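Local coordinates for protein bacterioferritin (Rhodobacter capsulatus, PDB 1JGC) that stores iron in a heme-bearing shell of 24 subunits, probably oxidising Fe(2+) with dioxygen at a ferroxidase centre and laying down the ferric mineral in the central cavity, at residues A13-E18 against G53-I58; W26-L31 against L77-G82; G36-A41 against N153-D158; D96-Y101 against S122-E127. One frame throughout, in Å; residues are numbered along the deposited sequence. Where two conformers were deposited one is given.

Interaction 1 (A13-E18 against G53-I58)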
# COMPACT_ATOMS: atom_id res chain seq x y z
N ALA A 13 47.91 14.11 -27.72
CA ALA A 13 47.56 13.92 -29.12
C ALA A 13 46.23 13.17 -29.16
O ALA A 13 45.35 13.49 -29.95
CB ALA A 13 48.65 13.12 -29.84
N ALA A 14 46.08 12.18 -28.29
CA ALA A 14 44.85 11.42 -28.22
C ALA A 14 43.70 12.37 -27.83
O ALA A 14 42.59 12.26 -28.35
CB ALA A 14 44.98 10.30 -27.21
N LEU A 15 43.99 13.30 -26.93
CA LEU A 15 43.00 14.27 -26.48
C LEU A 15 42.52 15.11 -27.66
O LEU A 15 41.32 15.32 -27.85
CB LEU A 15 43.60 15.17 -25.40
CG LEU A 15 42.75 16.39 -25.01
CD1 LEU A 15 41.37 15.96 -24.55
CD2 LEU A 15 43.47 17.16 -23.92
N ARG A 16 43.48 15.59 -28.44
CA ARG A 16 43.15 16.40 -29.60
C ARG A 16 42.31 15.59 -30.57
O ARG A 16 41.38 16.09 -31.19
CB ARG A 16 44.41 16.89 -30.31
CG ARG A 16 44.11 17.46 -31.68
CD ARG A 16 45.34 18.01 -32.36
NE ARG A 16 45.81 19.21 -31.68
CZ ARG A 16 47.01 19.31 -31.11
NH1 ARG A 16 47.85 18.27 -31.15
NH2 ARG A 16 47.38 20.44 -30.50
N SER A 17 42.64 14.31 -30.70
CA SER A 17 41.89 13.44 -31.58
C SER A 17 40.45 13.34 -31.08
O SER A 17 39.50 13.41 -31.88
CB SER A 17 42.56 12.07 -31.60
OG SER A 17 41.89 11.17 -32.47
N GLU A 18 40.28 13.18 -29.77
CA GLU A 18 38.95 13.07 -29.17
C GLU A 18 38.14 14.36 -29.28
O GLU A 18 36.95 14.31 -29.61
CB GLU A 18 39.05 12.64 -27.71
CG GLU A 18 39.67 11.26 -27.47
CD GLU A 18 38.93 10.14 -28.18
OE1 GLU A 18 38.91 10.13 -29.44
OE2 GLU A 18 38.36 9.26 -27.50
N GLY A 53 33.45 11.69 -22.70
CA GLY A 53 33.89 10.92 -21.56
C GLY A 53 35.36 10.51 -21.69
O GLY A 53 36.11 10.58 -20.72
N HIS A 54 35.75 10.08 -22.88
CA HIS A 54 37.13 9.68 -23.13
C HIS A 54 38.04 10.88 -22.88
O HIS A 54 39.05 10.76 -22.19
CB HIS A 54 37.30 9.22 -24.59
CG HIS A 54 36.60 7.93 -24.90
ND1 HIS A 54 36.32 7.53 -26.19
CD2 HIS A 54 36.16 6.94 -24.09
CE1 HIS A 54 35.73 6.35 -26.16
NE2 HIS A 54 35.63 5.96 -24.90
N ALA A 55 37.67 12.02 -23.44
CA ALA A 55 38.45 13.24 -23.30
C ALA A 55 38.68 13.57 -21.83
O ALA A 55 39.80 13.85 -21.41
CB ALA A 55 37.76 14.39 -24.00
N ASP A 56 37.61 13.54 -21.05
CA ASP A 56 37.71 13.84 -19.63
C ASP A 56 38.68 12.88 -18.94
O ASP A 56 39.57 13.29 -18.19
CB ASP A 56 36.34 13.77 -18.97
CG ASP A 56 36.40 14.02 -17.49
OD1 ASP A 56 37.04 15.01 -17.08
OD2 ASP A 56 35.82 13.22 -16.72
N LYS A 57 38.51 11.60 -19.21
CA LYS A 57 39.36 10.56 -18.64
C LYS A 57 40.84 10.83 -18.96
O LYS A 57 41.72 10.72 -18.10
CB LYS A 57 38.91 9.21 -19.22
CG LYS A 57 39.67 8.01 -18.74
CD LYS A 57 39.25 6.75 -19.52
CE LYS A 57 37.77 6.44 -19.33
NZ LYS A 57 37.31 5.21 -20.06
N ILE A 58 41.12 11.22 -20.21
CA ILE A 58 42.49 11.51 -20.65
C ILE A 58 43.09 12.77 -20.03
O ILE A 58 44.28 12.81 -19.72
CB ILE A 58 42.54 11.60 -22.19
CG1 ILE A 58 42.38 10.20 -22.78
CG2 ILE A 58 43.84 12.25 -22.66
CD1 ILE A 58 42.36 10.18 -24.26

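Interaction 2 (W26-L31 against L77-G82). With HEM (protoporphyrin IX containing Fe), chain D.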
# COMPACT_ATOMS: atom_id res chain seq x y z
N TRP A 26 28.97 15.80 -33.08
CA TRP A 26 27.92 16.74 -32.72
C TRP A 26 27.38 17.49 -33.92
O TRP A 26 26.18 17.73 -34.02
CB TRP A 26 28.40 17.72 -31.66
CG TRP A 26 27.25 18.33 -30.92
CD1 TRP A 26 26.55 19.44 -31.27
CD2 TRP A 26 26.58 17.78 -29.78
NE1 TRP A 26 25.48 19.62 -30.42
CE2 TRP A 26 25.47 18.60 -29.50
CE3 TRP A 26 26.81 16.66 -28.97
CZ2 TRP A 26 24.59 18.35 -28.45
CZ3 TRP A 26 25.93 16.40 -27.93
CH2 TRP A 26 24.83 17.24 -27.67
N VAL A 27 28.25 17.88 -34.85
CA VAL A 27 27.79 18.57 -36.03
C VAL A 27 26.94 17.60 -36.85
O VAL A 27 25.90 17.97 -37.40
CB VAL A 27 28.97 19.08 -36.90
CG1 VAL A 27 28.45 19.71 -38.17
CG2 VAL A 27 29.78 20.10 -36.13
N HIS A 28 27.38 16.35 -36.93
CA HIS A 28 26.65 15.34 -37.68
C HIS A 28 25.28 15.11 -37.07
O HIS A 28 24.30 14.90 -37.79
CB HIS A 28 27.45 14.05 -37.72
CG HIS A 28 28.54 14.06 -38.75
ND1 HIS A 28 29.49 13.06 -38.84
CD2 HIS A 28 28.81 14.93 -39.75
CE1 HIS A 28 30.30 13.32 -39.85
NE2 HIS A 28 29.91 14.45 -40.42
N PHE A 29 25.22 15.16 -35.75
CA PHE A 29 23.95 14.99 -35.04
C PHE A 29 23.00 16.11 -35.50
O PHE A 29 21.89 15.85 -35.95
CB PHE A 29 24.19 15.05 -33.53
CG PHE A 29 23.04 15.61 -32.74
CD1 PHE A 29 21.79 15.01 -32.77
CD2 PHE A 29 23.21 16.75 -31.97
CE1 PHE A 29 20.73 15.54 -32.05
CE2 PHE A 29 22.14 17.29 -31.24
CZ PHE A 29 20.91 16.69 -31.28
N ARG A 30 23.46 17.35 -35.40
CA ARG A 30 22.66 18.49 -35.79
C ARG A 30 22.25 18.44 -37.25
O ARG A 30 21.10 18.68 -37.59
CB ARG A 30 23.43 19.78 -35.49
CG ARG A 30 23.20 20.26 -34.08
CD ARG A 30 21.73 20.55 -33.93
NE ARG A 30 21.29 20.66 -32.54
CZ ARG A 30 20.02 20.54 -32.17
NH1 ARG A 30 19.09 20.30 -33.07
NH2 ARG A 30 19.69 20.65 -30.89
N LEU A 31 23.21 18.12 -38.11
CA LEU A 31 22.96 18.01 -39.54
C LEU A 31 21.89 16.94 -39.81
O LEU A 31 20.91 17.19 -40.50
CB LEU A 31 24.27 17.64 -40.24
CG LEU A 31 24.93 18.56 -41.28
CD1 LEU A 31 24.39 19.97 -41.25
CD2 LEU A 31 26.41 18.53 -41.00
N LEU A 77 38.50 18.58 -39.20
CA LEU A 77 37.17 18.01 -39.10
C LEU A 77 36.74 17.42 -40.45
O LEU A 77 37.18 17.88 -41.50
CB LEU A 77 36.17 19.09 -38.70
CG LEU A 77 36.19 19.58 -37.26
CD1 LEU A 77 35.40 20.88 -37.12
CD2 LEU A 77 35.63 18.49 -36.36
N ARG A 78 35.88 16.42 -40.42
CA ARG A 78 35.38 15.81 -41.65
C ARG A 78 33.85 15.83 -41.61
O ARG A 78 33.24 14.91 -41.07
CB ARG A 78 35.86 14.37 -41.77
CG ARG A 78 37.33 14.22 -42.04
CD ARG A 78 37.78 12.85 -41.64
NE ARG A 78 38.98 12.43 -42.34
CZ ARG A 78 40.00 11.84 -41.74
NH1 ARG A 78 39.96 11.61 -40.43
NH2 ARG A 78 41.07 11.48 -42.44
N ILE A 79 33.26 16.87 -42.18
CA ILE A 79 31.81 17.02 -42.18
C ILE A 79 31.16 16.49 -43.46
O ILE A 79 31.33 17.09 -44.53
CB ILE A 79 31.42 18.50 -42.03
CG1 ILE A 79 32.23 19.16 -40.91
CG2 ILE A 79 29.95 18.62 -41.73
CD1 ILE A 79 32.16 18.44 -39.59
N GLY A 80 30.42 15.39 -43.36
CA GLY A 80 29.76 14.84 -44.53
C GLY A 80 28.65 15.76 -44.99
O GLY A 80 28.09 16.50 -44.18
N GLU A 81 28.31 15.75 -46.27
CA GLU A 81 27.25 16.62 -46.74
C GLU A 81 25.98 15.83 -46.99
O GLU A 81 25.00 16.36 -47.53
CB GLU A 81 27.66 17.37 -48.01
CG GLU A 81 28.75 18.40 -47.78
CD GLU A 81 28.94 19.36 -48.95
OE1 GLU A 81 29.17 18.89 -50.09
OE2 GLU A 81 28.85 20.60 -48.71
N GLY A 82 26.00 14.57 -46.58
CA GLY A 82 24.85 13.70 -46.74
C GLY A 82 24.89 12.51 -45.81
O GLY A 82 25.91 12.24 -45.17
CHA HEM D . 27.57 16.76 -21.67
CHB HEM D . 32.40 17.08 -21.31
CHC HEM D . 32.44 19.51 -25.45
CHD HEM D . 27.64 19.75 -25.47
C1A HEM D . 28.90 16.47 -21.35
C2A HEM D . 29.41 15.31 -20.64
C3A HEM D . 30.68 15.64 -20.22
C4A HEM D . 31.08 16.72 -21.09
CMA HEM D . 31.58 14.84 -19.26
CAA HEM D . 28.87 13.88 -20.64
CBA HEM D . 27.44 13.63 -20.21
CGA HEM D . 27.20 13.97 -18.76
O1A HEM D . 26.03 13.85 -18.32
O2A HEM D . 28.17 14.35 -18.06
C1B HEM D . 32.86 17.76 -22.42
C2B HEM D . 34.26 17.99 -22.74
C3B HEM D . 34.28 18.75 -23.88
C4B HEM D . 32.89 18.88 -24.31
CMB HEM D . 35.48 17.45 -21.99
CAB HEM D . 35.46 19.18 -24.50
CBB HEM D . 35.67 20.42 -25.08
C1C HEM D . 31.15 19.68 -25.88
C2C HEM D . 30.79 20.24 -27.17
C3C HEM D . 29.41 20.30 -27.20
C4C HEM D . 28.96 19.83 -25.90
CMC HEM D . 31.77 20.66 -28.27
CAC HEM D . 28.61 20.69 -28.28
CBC HEM D . 28.94 21.57 -29.29
C1D HEM D . 27.18 19.01 -24.40
C2D HEM D . 25.77 18.81 -24.08
C3D HEM D . 25.74 17.96 -22.99
C4D HEM D . 27.13 17.60 -22.68
CMD HEM D . 24.56 19.42 -24.79
CAD HEM D . 24.44 17.65 -22.23
CBD HEM D . 23.89 16.24 -22.28
CGD HEM D . 22.50 16.12 -21.67
O1D HEM D . 22.29 16.63 -20.54
O2D HEM D . 21.61 15.52 -22.32
NA HEM D . 30.00 17.10 -21.89
NB HEM D . 32.02 18.28 -23.41
NC HEM D . 30.03 19.30 -25.17
ND HEM D . 28.00 18.27 -23.54
FE HEM D . 30.01 18.20 -23.52

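Interaction 3 (G36-A41 against N153-D158)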
# COMPACT_ATOMS: atom_id res chain seq x y z
N GLY A 36 15.98 15.40 -41.01
CA GLY A 36 14.81 14.63 -40.63
C GLY A 36 15.14 13.19 -40.32
O GLY A 36 14.25 12.35 -40.21
N LEU A 37 16.43 12.89 -40.17
CA LEU A 37 16.86 11.53 -39.86
C LEU A 37 17.14 11.44 -38.36
O LEU A 37 18.27 11.19 -37.94
CB LEU A 37 18.12 11.19 -40.66
CG LEU A 37 18.01 11.45 -42.17
CD1 LEU A 37 19.29 11.01 -42.87
CD2 LEU A 37 16.82 10.68 -42.73
N ALA A 38 16.10 11.64 -37.56
CA ALA A 38 16.22 11.64 -36.10
C ALA A 38 16.92 10.43 -35.49
O ALA A 38 17.72 10.58 -34.57
CB ALA A 38 14.84 11.80 -35.49
N LYS A 39 16.63 9.24 -35.98
CA LYS A 39 17.23 8.04 -35.42
C LYS A 39 18.72 7.97 -35.68
O LYS A 39 19.49 7.47 -34.85
CB LYS A 39 16.52 6.80 -35.96
CG LYS A 39 15.04 6.90 -35.71
CD LYS A 39 14.30 5.68 -36.15
CE LYS A 39 12.83 5.80 -35.76
NZ LYS A 39 12.09 4.60 -36.20
N MET A 40 19.14 8.48 -36.83
CA MET A 40 20.55 8.50 -37.15
C MET A 40 21.19 9.58 -36.26
O MET A 40 22.29 9.43 -35.74
CB MET A 40 20.71 8.84 -38.63
CG MET A 40 22.11 9.05 -39.11
SD MET A 40 22.18 9.16 -40.92
CE MET A 40 23.75 8.31 -41.21
N ALA A 41 20.46 10.67 -36.07
CA ALA A 41 20.92 11.79 -35.26
C ALA A 41 21.19 11.41 -33.80
O ALA A 41 22.21 11.80 -33.23
CB ALA A 41 19.91 12.93 -35.33
N ASN A 153 15.78 5.36 -40.86
CA ASN A 153 16.30 6.22 -39.83
C ASN A 153 15.63 7.57 -39.70
O ASN A 153 16.14 8.46 -39.02
CB ASN A 153 17.80 6.39 -40.04
CG ASN A 153 18.57 5.14 -39.65
OD1 ASN A 153 18.75 4.87 -38.46
ND2 ASN A 153 19.00 4.36 -40.64
N ALA A 154 14.47 7.70 -40.33
CA ALA A 154 13.71 8.94 -40.30
C ALA A 154 12.60 8.92 -39.25
O ALA A 154 12.15 7.87 -38.82
CB ALA A 154 13.12 9.22 -41.67
N ALA A 155 12.16 10.11 -38.85
CA ALA A 155 11.09 10.21 -37.88
C ALA A 155 9.82 10.68 -38.56
O ALA A 155 9.86 11.55 -39.44
CB ALA A 155 11.48 11.19 -36.77
N PRO A 156 8.66 10.12 -38.18
CA PRO A 156 7.37 10.50 -38.76
C PRO A 156 7.07 11.94 -38.37
O PRO A 156 7.64 12.46 -37.41
CB PRO A 156 6.39 9.51 -38.13
CG PRO A 156 7.26 8.32 -37.80
CD PRO A 156 8.51 8.97 -37.26
N MET A 157 6.17 12.60 -39.10
CA MET A 157 5.82 13.98 -38.79
C MET A 157 5.22 14.20 -37.40
O MET A 157 5.29 15.30 -36.87
CB MET A 157 4.84 14.52 -39.83
CG MET A 157 5.45 14.77 -41.18
SD MET A 157 4.34 15.74 -42.23
CE MET A 157 4.40 17.33 -41.44
N ASP A 158 4.64 13.15 -36.82
CA ASP A 158 4.01 13.25 -35.50
C ASP A 158 4.92 12.72 -34.39
O ASP A 158 4.45 12.37 -33.31
CB ASP A 158 2.71 12.45 -35.48
CG ASP A 158 2.96 10.94 -35.47
OD1 ASP A 158 4.02 10.51 -35.96
OD2 ASP A 158 2.09 10.19 -34.97

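Interaction 4 (D96-Y101 against S122-E127)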
# COMPACT_ATOMS: atom_id res chain seq x y z
N ASP A 96 41.98 6.83 -38.18
CA ASP A 96 43.11 7.67 -37.79
C ASP A 96 43.34 7.54 -36.29
O ASP A 96 44.48 7.40 -35.85
CB ASP A 96 42.85 9.14 -38.13
CG ASP A 96 42.88 9.40 -39.62
OD1 ASP A 96 43.34 8.50 -40.37
OD2 ASP A 96 42.44 10.50 -40.03
N ALA A 97 42.26 7.59 -35.51
CA ALA A 97 42.37 7.48 -34.06
C ALA A 97 42.96 6.13 -33.66
O ALA A 97 43.86 6.07 -32.82
CB ALA A 97 40.99 7.68 -33.40
N LEU A 98 42.48 5.04 -34.24
CA LEU A 98 43.02 3.72 -33.91
C LEU A 98 44.52 3.65 -34.20
O LEU A 98 45.30 3.09 -33.42
CB LEU A 98 42.29 2.62 -34.69
CG LEU A 98 40.95 2.15 -34.11
CD1 LEU A 98 40.25 1.27 -35.13
CD2 LEU A 98 41.20 1.38 -32.82
N LYS A 99 44.91 4.23 -35.32
CA LYS A 99 46.30 4.25 -35.73
C LYS A 99 47.11 4.91 -34.62
O LYS A 99 48.09 4.35 -34.13
CB LYS A 99 46.44 5.05 -37.03
CG LYS A 99 47.83 5.10 -37.61
CD LYS A 99 47.82 5.85 -38.95
CE LYS A 99 49.22 5.89 -39.59
NZ LYS A 99 50.22 6.68 -38.79
N LEU A 100 46.66 6.09 -34.21
CA LEU A 100 47.34 6.83 -33.16
C LEU A 100 47.37 6.10 -31.82
O LEU A 100 48.39 6.11 -31.13
CB LEU A 100 46.67 8.19 -32.96
CG LEU A 100 47.11 8.97 -31.72
CD1 LEU A 100 48.59 9.26 -31.78
CD2 LEU A 100 46.32 10.27 -31.63
N TYR A 101 46.26 5.46 -31.46
CA TYR A 101 46.18 4.76 -30.18
C TYR A 101 47.07 3.52 -30.11
O TYR A 101 47.65 3.24 -29.07
CB TYR A 101 44.74 4.35 -29.85
CG TYR A 101 43.76 5.50 -29.73
CD1 TYR A 101 44.18 6.79 -29.40
CD2 TYR A 101 42.40 5.28 -29.91
CE1 TYR A 101 43.26 7.83 -29.27
CE2 TYR A 101 41.47 6.31 -29.77
CZ TYR A 101 41.91 7.58 -29.45
OH TYR A 101 40.98 8.58 -29.30
N SER A 122 41.92 0.36 -23.70
CA SER A 122 40.50 0.58 -23.49
C SER A 122 39.96 1.44 -24.64
O SER A 122 38.90 1.15 -25.20
CB SER A 122 40.27 1.26 -22.14
OG SER A 122 38.92 1.67 -22.00
N LEU A 123 40.69 2.49 -25.01
CA LEU A 123 40.26 3.34 -26.11
C LEU A 123 40.24 2.55 -27.42
O LEU A 123 39.29 2.67 -28.21
CB LEU A 123 41.19 4.55 -26.24
CG LEU A 123 41.12 5.60 -25.13
CD1 LEU A 123 42.21 6.64 -25.34
CD2 LEU A 123 39.74 6.26 -25.12
N ILE A 124 41.27 1.76 -27.66
CA ILE A 124 41.34 0.95 -28.87
C ILE A 124 40.13 0.03 -28.93
O ILE A 124 39.51 -0.10 -29.97
CB ILE A 124 42.64 0.08 -28.90
CG1 ILE A 124 43.85 0.98 -29.16
CG2 ILE A 124 42.54 -1.01 -29.97
CD1 ILE A 124 45.18 0.28 -29.04
N THR A 125 39.79 -0.58 -27.79
CA THR A 125 38.64 -1.47 -27.73
C THR A 125 37.33 -0.73 -28.05
O THR A 125 36.52 -1.23 -28.82
CB THR A 125 38.52 -2.15 -26.35
OG1 THR A 125 39.73 -2.85 -26.06
CG2 THR A 125 37.37 -3.15 -26.35
N ASP A 126 37.13 0.45 -27.48
CA ASP A 126 35.92 1.21 -27.76
C ASP A 126 35.86 1.63 -29.24
O ASP A 126 34.82 1.54 -29.88
CB ASP A 126 35.84 2.48 -26.91
CG ASP A 126 35.70 2.19 -25.43
OD1 ASP A 126 35.17 1.11 -25.06
OD2 ASP A 126 36.11 3.05 -24.62
N GLU A 127 36.98 2.11 -29.77
CA GLU A 127 36.99 2.53 -31.16
C GLU A 127 36.73 1.37 -32.12
O GLU A 127 36.07 1.55 -33.14
CB GLU A 127 38.30 3.25 -31.48
CG GLU A 127 38.13 4.76 -31.78
CD GLU A 127 37.61 5.59 -30.58
OE1 GLU A 127 36.48 5.33 -30.09
OE2 GLU A 127 38.34 6.52 -30.14

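Interaction 1 (A13-E18 against G53-I58)
I58 spreads its two branches over A14 and L15: CD1 comes to 3.9 Å from CB of A14, and CG2 to 4.0 Å from CB of L15. CG1 stands anti to the carbonyl carbon, while CG2, anti to the backbone N, faces the leucine. L15 answers in the other direction, with CD1 resting 4.0 Å from CB of A55. The small methyl of A55 lets the backbones close in, and the CA atoms of L15 and A55 are 5.6 Å apart. Beyond this apolar patch the contact becomes polar. In one of two modelled conformers of E18, the carboxylate comes to the rim of the H54 imidazole with its plane 7° from that of the ring. In this conformer alone, and so with some doubt, H54 ND1 gives a weak hydrogen bond to E18 OE2, 3.0 Å long and bent to 128° at the hydrogen. The same ND1 makes a weak bond to E51, and NE2 makes another to D126. E18, E51 and H54 are ligands of the ferroxidase centre, which is empty of metal in this crystal, so these bonds are consistent with imidazole and carboxylates pairing where iron would sit. An alanine at H54 would probably leave E51, and E18 in this conformer, without the shared N-H and deprive the first iron of a ligand. Helices 5-34 and 38-64 run antiparallel, their local axes 9.2 Å apart at 158°, as one pair of the ferritin four-helix bundle. L123 of helix 114-144 packs on H54 and I58, while Y101 of helix 83-111 covers A14.

Interaction 2 (W26-L31 against L77-G82)
H28 turns the edge of its imidazole toward the backbone of I79 and G80, and the amide of G80 meets it there. The bond from G80 N to H28 NE2 is 3.1 Å long and nearly straight, 166° at the hydrogen, with the donor tilted 19° from the ring plane. On its other nitrogen, ND1, the ring makes a weak hydrogen bond to D90, so both nitrogens of this buried histidine have partners; a proton on ND1 and a lone pair on NE2 would be consistent with that pattern. Next to the ring, I79 crosses V27 and L31 at about a right angle in each case. Its CG2, anti to the backbone N, is the methyl that both helix residues touch: L31 CD2 lies 3.6 Å away and V27 CG1 4.0 Å. Between these two segments the coil is joined by a histidine bond and a shared methyl; R78 N adds a bond to Q24 earlier on the same helix. W26, directed to another side of the helix, lines the heme pocket. F29 CD2 lies over one face of its indole and the heme vinyl carbon CAC over the opposite face, while W26 CH2 comes to 3.6 Å from the heme methyl CMD. W26 NE1 hydrogen-bonds D56 of a second subunit, which also forms a salt bridge with R30. Segment 77-82 ends the long connection between helices 38-64 and 83-111, with G82 as N-cap of the latter; R78, salt-bridged to D96, packs on helix 83-111, and L77 on helix 5-34.

Interaction 3 (G36-A41 against N153-D158)
K39 lies alongside the backbone of N153 and A154 and meets it with almost every atom of its side chain. CB sits 3.5 Å from the carbonyl oxygen of N153 and is also near OD1 of that residue. CG, placed anti to the carbonyl carbon by a chi1 of -54°, is still beside N153 O, at 3.8 Å. The chain then runs on extended: CD passes A154 O, CE comes to 3.8 Å from it, and NZ lies just beyond at 4.2 Å. The side chain also packs on D158 of a neighbouring subunit. An alanine at K39 would probably leave the A154 carbonyl without its methylene cover and that aspartate without its lysine neighbour. The backbones are joined by two bonds. K39 N donates to N153 O over 3.2 Å, from above the carbonyl plane and at 135° at the hydrogen, and A155 N gives G36 O a weak bond of 3.4 Å. Flanking them, L37 CD2 touches A154 CB, and A38 CB meets A155 CB at 3.6 Å. G36 ends helix 5-34 in a Schellman motif, and L37 is the N-cap of helix 38-64, so the tail after the short helix 146-152 is fastened to the turn between the first two long helices. The asparagine works between chains: OD1 accepts a bond from M157 N of a neighbouring subunit, while ND2 bonds to F149 O. Main-chain polar groups and small methyls dominate within the chain, which suggests a fit set largely by backbone shape, with N153 bonding and K39 packing across a subunit interface.

Interaction 4 (D96-Y101 against S122-E127)
L98 pushes its CD2 into a hollow on the facing helix, walled by I124 O at 3.6 Å, E127 CB at 3.7 Å and, a little farther off, I124 CG2. The leucine and E127 slide past each other in opposite directions. In return I124 fills the dip beside Y101: its CG1 lies 3.6 Å from Y101 CB, and its CD1 reaches the carbonyl of the tyrosine. The Y101 ring is the broad bump of this contact. L123 CB sits over one face in a CH-pi contact, 4.2 Å from the centroid and offset toward CD2 and CE2, while A97 O of the tyrosine's own helix lies over the opposite face. The two segments belong to helices 83-111 and 114-144, the second antiparallel pair of the ferritin four-helix bundle, with local axes 9.6 Å apart at 157°. E127, a ligand of both irons of the ferroxidase centre, comes from the inner side of that pair. The chain bends at chi2 (64°), which swings CD back; OE2 lies at the rim of the tyrosine ring, close to CE2, with the carboxylate plane turned 44° from the ring. A weak hydrogen bond of 3.5 Å links Y101 OH to this OE2.

How the interactions relate
Interactions 1 and 4 are the deep contacts, each an antiparallel helix pair, and they meet at the empty ferroxidase centre, where E18 OE1, in the conformer described, lies 3.7 Å from E127 OE2. Both set apolar side chains beside buried carboxylates. Interactions 2 and 3 replace the second helix with coil, so backbone groups enter the polar bonds, with a histidine nitrogen as acceptor in interaction 2 and main chain on both sides in interaction 3. Helix 5-34 serves interactions 1 and 2, helix 38-64 interactions 1 and 3. A salt bridge joins interactions 2 and 4; F29 touches A41 between 2 and 3. Interaction 2, partly buried, borders the heme; interaction 3, far from the chain's centre and every annotated site, is buried among subunits.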